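Local coordinates for TfuA domain-containing protein (Methanosarcina acetivorans, PDB 6XP8) that takes part in peptide backbone thioamidation, probably as a partner of a YcaO enzyme, at residues P123-L128 with T159-R164; V129-T134 with R164-L169; N150-L155 with K176-K181. All blocks are in the same frame, centred on the assembly; numbering follows the deposited sequence.

The N-terminal part of the chain holds a parallel five-stranded sheet, and all three contacts lie in the helical part that follows. P123-L128 leads into helix 128-140, which carries V129-T134, and N150-L155 follows on helix 146-157. The partners then come in the same order. Contact 1 closes first, at T159-R164. Contact 2 closes next, at R164-L169, and shares R164 with contact 1. Contact 3 closes last, at K176-K181. Their segments alternate along the chain, so every pair crosses and none nests. Contact 1 joins the loops before helices 128-140 and 166-175, contact 2 joins those two helices, and contact 3 sets the loop between helices 166-175 and 181-193 on helix 146-157.

Contact 1 (P123-L128 with T159-R164); sequences PISVPL and TYYPDR
Two loops meet here, each just before a helix. P127 is the N-cap residue of helix 128-140, and T159-R164 contains a 3-10 turn at 161-163 before helix 166-175.

One backbone hydrogen bond joins the loops. V126 N donates to R164 O over 2.9 Å, with an N-H...O angle of 158°. The donor sits above the carbonyl plane. The turn is held by its own bonds, D163 N to Y160 O and R164 N to Y161 O.

Packing beside that bond comes from S125 and V126. CB of S125 lies 3.2 Å from Y161 O and equally near R164 O. S125 OG is in the crowded position between backbone N and carbonyl carbon (chi1 70°). It bonds to S115 N and sits at the edge of the Y161 ring. R164 CB rests 3.5 Å from V126 O.

The turn has packing of its own. P162 CD is 3.3 Å above the plane of the Y160 ring, over its centre. The same carbon lies over one face of the Y161 ring, offset toward the rim.

R164 also packs on L128 through its guanidinium. Its chain runs extended from CG to NE, so the guanidinium reaches the start of helix 128-140. L128 crosses it obliquely and covers one face, with CB 3.9 Å from R164 NH1. Outside the segments, D110 forms a salt bridge with NH2, and NE donates to A156 O.

A water bridges the two segments: it accepts from L128 N, the first helical N-H, at 2.9 Å and, weakly, from R164 NH1 at 2.8 Å.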
loop_
_atom_site.group_PDB
_atom_site.type_symbol
_atom_site.label_atom_id
_atom_site.label_comp_id
_atom_site.label_asym_id
_atom_site.label_seq_id
_atom_site.Cartn_x
_atom_site.Cartn_y
_atom_site.Cartn_z
ATOM N N PRO A 123 -2.429 -6.405 -8.545
ATOM C CA PRO A 123 -1.235 -7.018 -7.960
ATOM C C PRO A 123 -1.156 -8.511 -8.242
ATOM O O PRO A 123 -2.188 -9.194 -8.286
ATOM C CB PRO A 123 -1.418 -6.793 -6.457
ATOM C CG PRO A 123 -2.325 -5.625 -6.361
ATOM C CD PRO A 123 -3.279 -5.793 -7.509
ATOM N N ILE A 124 0.066 -8.987 -8.449
ATOM C CA ILE A 124 0.350 -10.410 -8.570
ATOM C C ILE A 124 0.797 -10.924 -7.204
ATOM O O ILE A 124 0.268 -11.922 -6.696
ATOM C CB ILE A 124 1.430 -10.689 -9.657
ATOM C CG1 ILE A 124 1.066 -10.044 -11.012
ATOM C CG2 ILE A 124 1.732 -12.183 -9.776
ATOM C CD1 ILE A 124 -0.262 -10.457 -11.615
ATOM N N SER A 125 1.757 -10.226 -6.606
ATOM C CA SER A 125 2.290 -10.603 -5.302
ATOM C C SER A 125 1.548 -9.934 -4.138
ATOM O O SER A 125 0.651 -9.109 -4.345
ATOM C CB SER A 125 3.793 -10.316 -5.247
ATOM O OG SER A 125 4.052 -8.924 -5.221
ATOM N N VAL A 126 1.937 -10.310 -2.921
ATOM C CA VAL A 126 1.334 -9.823 -1.682
ATOM C C VAL A 126 2.323 -8.885 -0.972
ATOM O O VAL A 126 3.489 -9.255 -0.785
ATOM C CB VAL A 126 0.949 -10.994 -0.740
ATOM C CG1 VAL A 126 0.280 -10.483 0.526
ATOM C CG2 VAL A 126 0.031 -11.976 -1.450
ATOM N N PRO A 127 1.863 -7.677 -0.571
ATOM C CA PRO A 127 2.753 -6.770 0.155
ATOM C C PRO A 127 3.067 -7.298 1.547
ATOM O O PRO A 127 2.211 -7.930 2.182
ATOM C CB PRO A 127 1.941 -5.478 0.246
ATOM C CG PRO A 127 0.522 -5.932 0.218
ATOM C CD PRO A 127 0.484 -7.149 -0.649
ATOM N N LEU A 128 4.293 -7.051 1.996
ATOM C CA LEU A 128 4.745 -7.469 3.315
ATOM C C LEU A 128 3.848 -6.978 4.456
ATOM O O LEU A 128 3.607 -7.731 5.395
ATOM C CB LEU A 128 6.206 -7.058 3.546
ATOM C CG LEU A 128 6.958 -7.563 4.785
ATOM C CD1 LEU A 128 6.901 -9.083 4.928
ATOM C CD2 LEU A 128 8.400 -7.094 4.699
ATOM N N THR A 159 12.135 -12.916 1.246
ATOM C CA THR A 159 11.646 -13.331 -0.066
ATOM C C THR A 159 11.605 -12.122 -0.993
ATOM O O THR A 159 11.052 -11.075 -0.633
ATOM C CB THR A 159 10.252 -13.990 0.051
ATOM O OG1 THR A 159 10.350 -15.137 0.900
ATOM C CG2 THR A 159 9.705 -14.434 -1.314
ATOM N N TYR A 160 12.212 -12.276 -2.174
ATOM C CA TYR A 160 12.139 -11.294 -3.264
ATOM C C TYR A 160 10.665 -10.992 -3.571
ATOM O O TYR A 160 9.885 -11.914 -3.805
ATOM C CB TYR A 160 12.886 -11.843 -4.492
ATOM C CG TYR A 160 12.810 -10.998 -5.743
ATOM C CD1 TYR A 160 13.153 -9.634 -5.723
ATOM C CD2 TYR A 160 12.437 -11.569 -6.961
ATOM C CE1 TYR A 160 13.092 -8.865 -6.882
ATOM C CE2 TYR A 160 12.382 -10.811 -8.125
ATOM C CZ TYR A 160 12.707 -9.462 -8.080
ATOM O OH TYR A 160 12.627 -8.720 -9.235
ATOM N N TYR A 161 10.280 -9.712 -3.521
ATOM C CA TYR A 161 8.844 -9.354 -3.442
ATOM C C TYR A 161 7.929 -9.925 -4.545
ATOM O O TYR A 161 6.812 -10.315 -4.231
ATOM C CB TYR A 161 8.605 -7.845 -3.182
ATOM C CG TYR A 161 8.842 -6.951 -4.376
ATOM C CD1 TYR A 161 7.819 -6.705 -5.304
ATOM C CD2 TYR A 161 10.088 -6.351 -4.585
ATOM C CE1 TYR A 161 8.038 -5.906 -6.419
ATOM C CE2 TYR A 161 10.312 -5.539 -5.693
ATOM C CZ TYR A 161 9.285 -5.320 -6.601
ATOM O OH TYR A 161 9.507 -4.519 -7.697
ATOM N N PRO A 162 8.392 -10.008 -5.823
ATOM C CA PRO A 162 7.515 -10.641 -6.821
ATOM C C PRO A 162 7.171 -12.106 -6.540
ATOM O O PRO A 162 6.199 -12.610 -7.099
ATOM C CB PRO A 162 8.324 -10.522 -8.120
ATOM C CG PRO A 162 9.121 -9.283 -7.915
ATOM C CD PRO A 162 9.574 -9.422 -6.487
ATOM N N ASP A 163 7.944 -12.754 -5.665
ATOM C CA ASP A 163 7.695 -14.139 -5.238
ATOM C C ASP A 163 6.921 -14.259 -3.913
ATOM O O ASP A 163 6.643 -15.379 -3.456
ATOM C CB ASP A 163 9.023 -14.911 -5.122
ATOM C CG ASP A 163 9.769 -15.029 -6.446
ATOM O OD1 ASP A 163 9.168 -14.829 -7.528
ATOM O OD2 ASP A 163 10.979 -15.331 -6.395
ATOM N N ARG A 164 6.591 -13.123 -3.292
ATOM C CA ARG A 164 5.792 -13.101 -2.061
ATOM C C ARG A 164 4.335 -13.430 -2.368
ATOM O O ARG A 164 3.648 -12.666 -3.046
ATOM C CB ARG A 164 5.883 -11.740 -1.357
ATOM C CG ARG A 164 7.126 -11.555 -0.510
ATOM C CD ARG A 164 7.201 -10.146 0.072
ATOM N NE ARG A 164 8.498 -9.943 0.712
ATOM C CZ ARG A 164 9.098 -8.769 0.894
ATOM N NH1 ARG A 164 8.543 -7.633 0.481
ATOM N NH2 ARG A 164 10.281 -8.739 1.487
HETATM O O HOH W 1 6.247 -6.012 0.084
#

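Contact 2 (V129-T134 with R164-L169)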
loop_
_atom_site.group_PDB
_atom_site.type_symbol
_atom_site.label_atom_id
_atom_site.label_comp_id
_atom_site.label_asym_id
_atom_site.label_seq_id
_atom_site.Cartn_x
_atom_site.Cartn_y
_atom_site.Cartn_z
ATOM N N VAL A 129 3.348 -5.736 4.369
ATOM C CA VAL A 129 2.401 -5.218 5.380
ATOM C C VAL A 129 1.137 -6.073 5.550
ATOM O O VAL A 129 0.707 -6.296 6.682
ATOM C CB VAL A 129 2.033 -3.715 5.208
ATOM C CG1 VAL A 129 3.230 -2.831 5.543
ATOM C CG2 VAL A 129 1.482 -3.415 3.822
ATOM N N ASN A 130 0.574 -6.548 4.431
ATOM C CA ASN A 130 -0.568 -7.480 4.437
ATOM C C ASN A 130 -0.181 -8.826 5.064
ATOM O O ASN A 130 -0.973 -9.404 5.808
ATOM C CB ASN A 130 -1.123 -7.713 3.019
ATOM C CG ASN A 130 -2.018 -6.579 2.515
ATOM O OD1 ASN A 130 -2.028 -5.468 3.048
ATOM N ND2 ASN A 130 -2.744 -6.854 1.437
ATOM N N ILE A 131 1.030 -9.309 4.764
ATOM C CA ILE A 131 1.549 -10.567 5.337
ATOM C C ILE A 131 1.680 -10.435 6.859
ATOM O O ILE A 131 1.238 -11.320 7.602
ATOM C CB ILE A 131 2.881 -11.019 4.668
ATOM C CG1 ILE A 131 2.642 -11.398 3.199
ATOM C CG2 ILE A 131 3.522 -12.189 5.417
ATOM C CD1 ILE A 131 3.890 -11.405 2.329
ATOM N N ARG A 132 2.249 -9.312 7.309
ATOM C CA ARG A 132 2.391 -9.000 8.739
ATOM C C ARG A 132 1.048 -9.089 9.473
ATOM O O ARG A 132 0.923 -9.799 10.475
ATOM C CB ARG A 132 3.002 -7.602 8.937
ATOM C CG ARG A 132 4.476 -7.482 8.568
ATOM C CD ARG A 132 5.016 -6.106 8.944
ATOM N NE ARG A 132 6.426 -5.922 8.581
ATOM C CZ ARG A 132 7.472 -6.361 9.285
ATOM N NH1 ARG A 132 7.304 -7.055 10.412
ATOM N NH2 ARG A 132 8.704 -6.112 8.849
ATOM N N GLU A 133 0.047 -8.391 8.932
ATOM C CA GLU A 133 -1.281 -8.305 9.536
ATOM C C GLU A 133 -2.069 -9.611 9.453
ATOM O O GLU A 133 -2.827 -9.946 10.377
ATOM C CB GLU A 133 -2.069 -7.158 8.901
ATOM C CG GLU A 133 -1.590 -5.781 9.338
ATOM C CD GLU A 133 -1.742 -5.558 10.831
ATOM O OE1 GLU A 133 -2.889 -5.407 11.298
ATOM O OE2 GLU A 133 -0.714 -5.533 11.538
ATOM N N THR A 134 -1.889 -10.334 8.350
ATOM C CA THR A 134 -2.574 -11.611 8.128
ATOM C C THR A 134 -1.975 -12.717 9.006
ATOM O O THR A 134 -2.725 -13.506 9.579
ATOM C CB THR A 134 -2.627 -11.986 6.629
ATOM O OG1 THR A 134 -3.307 -10.943 5.918
ATOM C CG2 THR A 134 -3.382 -13.290 6.393
ATOM N N ARG A 164 6.591 -13.123 -3.292
ATOM C CA ARG A 164 5.792 -13.101 -2.061
ATOM C C ARG A 164 4.335 -13.430 -2.368
ATOM O O ARG A 164 3.648 -12.666 -3.046
ATOM C CB ARG A 164 5.883 -11.740 -1.357
ATOM C CG ARG A 164 7.126 -11.555 -0.510
ATOM C CD ARG A 164 7.201 -10.146 0.072
ATOM N NE ARG A 164 8.498 -9.943 0.712
ATOM C CZ ARG A 164 9.098 -8.769 0.894
ATOM N NH1 ARG A 164 8.543 -7.633 0.481
ATOM N NH2 ARG A 164 10.281 -8.739 1.487
ATOM N N SER A 165 3.889 -14.591 -1.898
ATOM C CA SER A 165 2.483 -14.994 -1.970
ATOM C C SER A 165 2.190 -15.916 -0.796
ATOM O O SER A 165 3.110 -16.517 -0.237
ATOM C CB SER A 165 2.167 -15.700 -3.297
ATOM O OG SER A 165 2.781 -16.982 -3.374
ATOM N N TYR A 166 0.914 -16.030 -0.433
ATOM C CA TYR A 166 0.513 -16.904 0.667
ATOM C C TYR A 166 0.757 -18.378 0.356
ATOM O O TYR A 166 1.183 -19.129 1.234
ATOM C CB TYR A 166 -0.934 -16.644 1.082
ATOM C CG TYR A 166 -1.142 -15.249 1.623
ATOM C CD1 TYR A 166 -0.509 -14.832 2.807
ATOM C CD2 TYR A 166 -1.973 -14.341 0.960
ATOM C CE1 TYR A 166 -0.693 -13.545 3.306
ATOM C CE2 TYR A 166 -2.164 -13.053 1.452
ATOM C CZ TYR A 166 -1.530 -12.667 2.626
ATOM O OH TYR A 166 -1.711 -11.394 3.122
ATOM N N LEU A 167 0.512 -18.770 -0.896
ATOM C CA LEU A 167 0.840 -20.115 -1.363
ATOM C C LEU A 167 2.348 -20.369 -1.348
ATOM O O LEU A 167 2.780 -21.410 -0.859
ATOM C CB LEU A 167 0.239 -20.388 -2.751
ATOM C CG LEU A 167 0.478 -21.720 -3.491
ATOM C CD1 LEU A 167 0.339 -22.980 -2.641
ATOM C CD2 LEU A 167 -0.484 -21.785 -4.659
ATOM N N GLY A 168 3.131 -19.415 -1.860
ATOM C CA GLY A 168 4.594 -19.527 -1.884
ATOM C C GLY A 168 5.196 -19.603 -0.490
ATOM O O GLY A 168 6.115 -20.389 -0.244
ATOM N N LEU A 169 4.649 -18.797 0.422
ATOM C CA LEU A 169 5.107 -18.733 1.807
ATOM C C LEU A 169 4.835 -20.029 2.570
ATOM O O LEU A 169 5.729 -20.535 3.249
ATOM C CB LEU A 169 4.477 -17.532 2.529
ATOM C CG LEU A 169 5.002 -17.113 3.908
ATOM C CD1 LEU A 169 6.467 -16.693 3.843
ATOM C CD2 LEU A 169 4.142 -15.995 4.482
#
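Y166 and I131 carry this buried contact between helix 128-140 and the start of helix 166-175. They slide past each other in opposite directions, and I131 CG1 comes to 4.0 Å from Y166 CE1. I131 CG2 meets L169 CD2 tip to tip, also at 4.0 Å. At the loop end, I131 CD1 touches R164 CD.

The Y166 CG is anti to the carbonyl carbon (chi1 -63°), which sends the ring across to the other helix. Its OH ends near N130 and T134, 3.4 Å from N130 O and 3.3 Å from T134 OG1. T134 crosses the ring obliquely, and its CG2 is 4.1 Å from Y166 CE1.

Further bonds position these groups. T134 OG1 donates to N130 O at 2.8 Å, one turn back, and the same oxygen also accepts from T134 N. T134 OG1 is bonded to V196 N as well. E195 OE2 is hydrogen-bonded by both Y166 OH and N130 ND2; ND2 is also bonded to D197 OD1. At the foot of Y166's helix, S165 is the N-cap, and its OG accepts from G168 N over 2.9 Å.

An alanine at T134 would remove OG1 and CG2, with the bonds to N130 O and V196 N and the packing on the Y166 ring, and would probably loosen the join to the loop at V196.

The apolar surfaces join the helices, while the tyrosine hydroxyl lies beside a carboxylate. That neighbour would be expected to keep the phenol neutral, probably as donor to E195.

Contact 3 (N150-L155 with K176-K181)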
loop_
_atom_site.group_PDB
_atom_site.type_symbol
_atom_site.label_atom_id
_atom_site.label_comp_id
_atom_site.label_asym_id
_atom_site.label_seq_id
_atom_site.Cartn_x
_atom_site.Cartn_y
_atom_site.Cartn_z
ATOM N N ASN A 150 6.728 -16.289 13.714
ATOM C CA ASN A 150 8.026 -15.617 13.590
ATOM C C ASN A 150 8.880 -16.177 12.455
ATOM O O ASN A 150 9.534 -15.410 11.739
ATOM C CB ASN A 150 8.793 -15.666 14.915
ATOM C CG ASN A 150 8.088 -14.918 16.043
ATOM O OD1 ASN A 150 7.087 -14.226 15.838
ATOM N ND2 ASN A 150 8.619 -15.064 17.252
ATOM N N ALA A 151 8.857 -17.504 12.287
ATOM C CA ALA A 151 9.624 -18.171 11.228
ATOM C C ALA A 151 9.092 -17.801 9.847
ATOM O O ALA A 151 9.872 -17.493 8.942
ATOM C CB ALA A 151 9.631 -19.684 11.421
ATOM N N LEU A 152 7.765 -17.806 9.696
ATOM C CA LEU A 152 7.138 -17.469 8.417
ATOM C C LEU A 152 7.270 -15.988 8.070
ATOM O O LEU A 152 7.413 -15.630 6.897
ATOM C CB LEU A 152 5.671 -17.898 8.388
ATOM C CG LEU A 152 5.428 -19.412 8.337
ATOM C CD1 LEU A 152 3.948 -19.688 8.533
ATOM C CD2 LEU A 152 5.940 -20.059 7.056
ATOM N N LEU A 153 7.220 -15.134 9.089
ATOM C CA LEU A 153 7.428 -13.703 8.886
ATOM C C LEU A 153 8.861 -13.402 8.433
ATOM O O LEU A 153 9.063 -12.654 7.473
ATOM C CB LEU A 153 7.030 -12.904 10.132
ATOM C CG LEU A 153 7.303 -11.392 10.158
ATOM C CD1 LEU A 153 6.633 -10.642 9.007
ATOM C CD2 LEU A 153 6.859 -10.830 11.497
ATOM N N ASP A 154 9.843 -14.000 9.110
ATOM C CA ASP A 154 11.242 -13.904 8.681
ATOM C C ASP A 154 11.442 -14.392 7.241
ATOM O O ASP A 154 12.178 -13.768 6.467
ATOM C CB ASP A 154 12.156 -14.682 9.636
ATOM C CG ASP A 154 13.608 -14.668 9.191
ATOM O OD1 ASP A 154 14.271 -13.614 9.338
ATOM O OD2 ASP A 154 14.084 -15.708 8.687
ATOM N N LEU A 155 10.791 -15.506 6.892
ATOM C CA LEU A 155 10.835 -16.030 5.523
ATOM C C LEU A 155 10.299 -15.001 4.524
ATOM O O LEU A 155 10.933 -14.750 3.495
ATOM C CB LEU A 155 10.086 -17.372 5.400
ATOM C CG LEU A 155 10.005 -18.054 4.018
ATOM C CD1 LEU A 155 11.373 -18.295 3.384
ATOM C CD2 LEU A 155 9.211 -19.353 4.079
ATOM N N LYS A 176 10.963 -25.967 4.251
ATOM C CA LYS A 176 12.053 -25.584 5.158
ATOM C C LYS A 176 11.831 -26.030 6.613
ATOM O O LYS A 176 12.623 -25.684 7.498
ATOM C CB LYS A 176 12.293 -24.071 5.092
ATOM C CG LYS A 176 12.971 -23.598 3.815
ATOM C CD LYS A 176 13.074 -22.079 3.782
ATOM C CE LYS A 176 14.055 -21.600 2.721
ATOM N NZ LYS A 176 15.463 -21.641 3.212
ATOM N N GLY A 177 10.756 -26.790 6.844
ATOM C CA GLY A 177 10.417 -27.326 8.172
ATOM C C GLY A 177 9.993 -26.285 9.193
ATOM O O GLY A 177 10.243 -26.439 10.394
ATOM N N LEU A 178 9.348 -25.224 8.710
ATOM C CA LEU A 178 8.906 -24.115 9.559
ATOM C C LEU A 178 7.483 -24.294 10.090
ATOM O O LEU A 178 7.097 -23.637 11.055
ATOM C CB LEU A 178 9.024 -22.784 8.809
ATOM C CG LEU A 178 10.336 -22.409 8.102
ATOM C CD1 LEU A 178 10.169 -21.034 7.473
ATOM C CD2 LEU A 178 11.547 -22.433 9.031
ATOM N N ILE A 179 6.728 -25.191 9.457
ATOM C CA ILE A 179 5.319 -25.447 9.782
ATOM C C ILE A 179 4.938 -26.851 9.264
ATOM O O ILE A 179 5.405 -27.251 8.192
ATOM C CB ILE A 179 4.388 -24.325 9.199
ATOM C CG1 ILE A 179 2.956 -24.418 9.766
ATOM C CG2 ILE A 179 4.428 -24.280 7.664
ATOM C CD1 ILE A 179 2.120 -23.164 9.588
ATOM N N PRO A 180 4.132 -27.621 10.039
ATOM C CA PRO A 180 3.589 -28.864 9.479
ATOM C C PRO A 180 2.749 -28.575 8.240
ATOM O O PRO A 180 2.063 -27.551 8.191
ATOM C CB PRO A 180 2.712 -29.407 10.610
ATOM C CG PRO A 180 3.337 -28.870 11.849
ATOM C CD PRO A 180 3.821 -27.495 11.479
ATOM N N LYS A 181 2.819 -29.466 7.253
ATOM C CA LYS A 181 2.153 -29.246 5.964
ATOM C C LYS A 181 0.623 -29.184 6.046
ATOM O O LYS A 181 0.008 -28.392 5.332
ATOM C CB LYS A 181 2.638 -30.246 4.909
ATOM C CG LYS A 181 4.033 -29.910 4.398
ATOM C CD LYS A 181 4.569 -30.917 3.397
ATOM C CE LYS A 181 6.043 -30.640 3.141
ATOM N NZ LYS A 181 6.724 -31.745 2.410
#
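No aromatic ring or charged planar group meets another across this contact. The flat group that is touched is the A151 peptide, whose carbonyl O has L178 CD1 at 3.8 Å. That oxygen also accepts from L155 N, one turn on in the helix, at 3.0 Å. The rest is aliphatic, and no hydrogen bond crosses between the segments.

L178 is the centre of the contact. Its CG is anti to the carbonyl carbon (chi1 -50°), and the side chain lies against one face of helix 146-157. CB of L178 sits 4.1 Å from CB of A151, and CD2 also reaches that methyl. The small A151 side chain is consistent with the close approach of the loop backbone; A151 and L178 are the nearest CA pair. The other branch, CD1, meets L155 CD2 at 3.9 Å as the two leucines cross obliquely. L152 CD2 touches the same L178 methyl more loosely.

Two further pairs flank L178. L152 CD1 meets I179 CD1 at 4.1 Å, and these chains cross at about a right angle. L155 CD1 meets K176 CD at 4.2 Å, so the lysine touches through CD, not through its charged end.

The loop shape presents these groups. G177 has a positive phi of 68° and ends helix 166-175 in a Schellman motif. P180 follows as the N-cap of the next helix.

The contact thus seats the connection between helices 166-175 and 181-193 on helix 146-157. L155 also touches L169 and E172 of helix 166-175. L152 and I179 both reach L187 of helix 181-193, and L153 packs on R132 and L135 of helix 128-140.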